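Local coordinates for lipase-esterase related protein (Clostridium acetobutylicum, PDB 3E0X) that is probably a hydrolase of the alpha/beta hydrolase fold, of the lipase and esterase kind, though its substrate is not established, at residues 21-26 and 47-52. Sequence-based numbering, arbitrary orientation. Where two conformers were deposited one is given.
Sequences FVHGSG and LDLKGH. With OXE (ortho-xylene), chain C.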
# COMPACT_ATOMS: atom_id res chain seq x y z
N PHE A 21 -5.79 -5.97 1.00
CA PHE A 21 -4.43 -5.50 0.73
C PHE A 21 -4.42 -4.68 -0.54
O PHE A 21 -4.89 -5.14 -1.60
CB PHE A 21 -3.49 -6.70 0.52
CG PHE A 21 -3.34 -7.60 1.73
CD1 PHE A 21 -2.16 -7.58 2.50
CD2 PHE A 21 -4.33 -8.52 2.09
CE1 PHE A 21 -2.00 -8.45 3.60
CE2 PHE A 21 -4.17 -9.38 3.17
CZ PHE A 21 -3.02 -9.36 3.93
N VAL A 22 -3.79 -3.51 -0.45
CA VAL A 22 -3.67 -2.60 -1.58
C VAL A 22 -2.19 -2.31 -1.81
O VAL A 22 -1.51 -1.72 -0.95
CB VAL A 22 -4.39 -1.27 -1.29
CG1 VAL A 22 -4.23 -0.33 -2.46
CG2 VAL A 22 -5.86 -1.51 -0.97
N HIS A 23 -1.72 -2.69 -2.99
CA HIS A 23 -0.30 -2.59 -3.33
C HIS A 23 0.08 -1.15 -3.68
O HIS A 23 -0.74 -0.23 -3.62
CB HIS A 23 0.01 -3.53 -4.49
CG HIS A 23 -0.61 -3.08 -5.77
ND1 HIS A 23 -1.77 -3.62 -6.31
CD2 HIS A 23 -0.23 -2.10 -6.61
CE1 HIS A 23 -2.04 -3.00 -7.45
NE2 HIS A 23 -1.14 -2.05 -7.64
N GLY A 24 1.33 -0.98 -4.10
CA GLY A 24 1.89 0.35 -4.30
C GLY A 24 2.30 0.65 -5.73
O GLY A 24 1.83 0.02 -6.70
N SER A 25 3.17 1.65 -5.85
CA SER A 25 3.56 2.19 -7.14
C SER A 25 4.25 1.16 -7.99
O SER A 25 5.19 0.49 -7.53
CB SER A 25 4.55 3.32 -6.90
OG SER A 25 3.95 4.28 -6.07
N GLY A 26 3.76 1.00 -9.22
CA GLY A 26 4.50 0.19 -10.20
C GLY A 26 4.50 -1.30 -9.89
O GLY A 26 5.27 -2.07 -10.50
N LEU A 47 -5.98 -7.03 -3.86
CA LEU A 47 -6.52 -6.30 -5.00
C LEU A 47 -5.44 -5.96 -6.03
O LEU A 47 -4.34 -5.57 -5.62
CB LEU A 47 -7.07 -4.98 -4.45
CG LEU A 47 -8.26 -4.28 -5.07
CD1 LEU A 47 -9.37 -5.28 -5.34
CD2 LEU A 47 -8.76 -3.13 -4.17
N ASP A 48 -5.74 -6.03 -7.32
CA ASP A 48 -4.91 -5.34 -8.32
C ASP A 48 -5.58 -4.01 -8.65
O ASP A 48 -6.76 -3.96 -9.07
CB ASP A 48 -4.77 -6.17 -9.61
CG ASP A 48 -3.66 -7.22 -9.55
OD1 ASP A 48 -2.65 -7.03 -8.83
OD2 ASP A 48 -3.77 -8.23 -10.29
N LEU A 49 -4.85 -2.92 -8.45
CA LEU A 49 -5.40 -1.61 -8.83
C LEU A 49 -5.55 -1.52 -10.34
O LEU A 49 -4.85 -2.20 -11.08
CB LEU A 49 -4.49 -0.47 -8.33
CG LEU A 49 -4.32 -0.34 -6.81
CD1 LEU A 49 -3.20 0.65 -6.46
CD2 LEU A 49 -5.68 0.05 -6.21
N LYS A 50 -6.44 -0.67 -10.80
CA LYS A 50 -6.71 -0.55 -12.24
C LYS A 50 -5.42 -0.30 -12.99
O LYS A 50 -4.58 0.53 -12.60
CB LYS A 50 -7.72 0.59 -12.45
CG LYS A 50 -8.23 0.81 -13.90
CD LYS A 50 -9.44 1.82 -13.87
CE LYS A 50 -9.80 2.36 -15.20
NZ LYS A 50 -9.14 3.63 -15.50
N GLY A 51 -5.25 -1.05 -14.07
CA GLY A 51 -4.06 -0.95 -14.90
C GLY A 51 -2.83 -1.71 -14.41
O GLY A 51 -1.78 -1.66 -15.05
N HIS A 52 -2.96 -2.37 -13.26
CA HIS A 52 -1.86 -3.15 -12.69
C HIS A 52 -2.26 -4.62 -12.65
O HIS A 52 -3.46 -4.92 -12.53
CB HIS A 52 -1.60 -2.71 -11.25
CG HIS A 52 -1.20 -1.26 -11.11
ND1 HIS A 52 -2.08 -0.22 -11.31
CD2 HIS A 52 -0.03 -0.69 -10.73
CE1 HIS A 52 -1.47 0.94 -11.09
NE2 HIS A 52 -0.22 0.68 -10.73
C1 OXE C . 7.79 1.30 -4.80
C2 OXE C . 7.13 -0.02 -4.93
C3 OXE C . 7.84 -1.10 -5.44
C4 OXE C . 9.18 -0.92 -5.80
C5 OXE C . 9.81 0.33 -5.69
C6 OXE C . 9.13 1.45 -5.18
C1' OXE C . 7.00 2.46 -4.23
C2' OXE C . 5.70 -0.17 -4.54
O HOH W 1 -2.72 -5.53 -3.52
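The ring of His23 lies against the chain from Leu47 to His52. His23 ND1 gives a weak hydrogen bond to Leu47 O (3.3 Å), which sits at the ring edge near its plane. His23 CE1 points at the backbone of the same segment and comes 3.0 Å from Leu49 N. Leu49 covers one face of the ring: its CD1 makes a CH-pi contact, 4.0 Å from the centroid of the His23 ring. His23 CG stands between its own backbone N and carbonyl carbon (chi1 69°), which turns the ring to this chain.

His23 NE2 lies over a face of the His52 ring, 3.6 Å from His52 CD2, with the two ring planes inclined at 52°. Two polar partners hold the His52 ring. His52 ND1 donates to Lys50 O (2.9 Å), near the ring plane and within the type II turn from Leu49 to His52. His52 NE2 is hydrogen-bonded to Asp171 OD2 of helix 165-177. Gly26 N also bonds to OD2.

Nearer the sheet, Leu47 N bonds almost straight to Phe21 O (3.1 Å). A water donates to both Phe21 O and Leu47 O, so the latter serves two donors. The other methyl of Leu49, CD2, packs on Val22 CG1.

The contact joins the loops after 18-22 and 43-47, adjacent parallel strands in the central sheet of an alpha/beta hydrolase fold. Next to His23, Gly24 and Ser25 line the ortho-xylene pocket, with Ser25 N bonded to Ser92 OG. The weak bond to Leu47 O is consistent with a proton on His23 ND1.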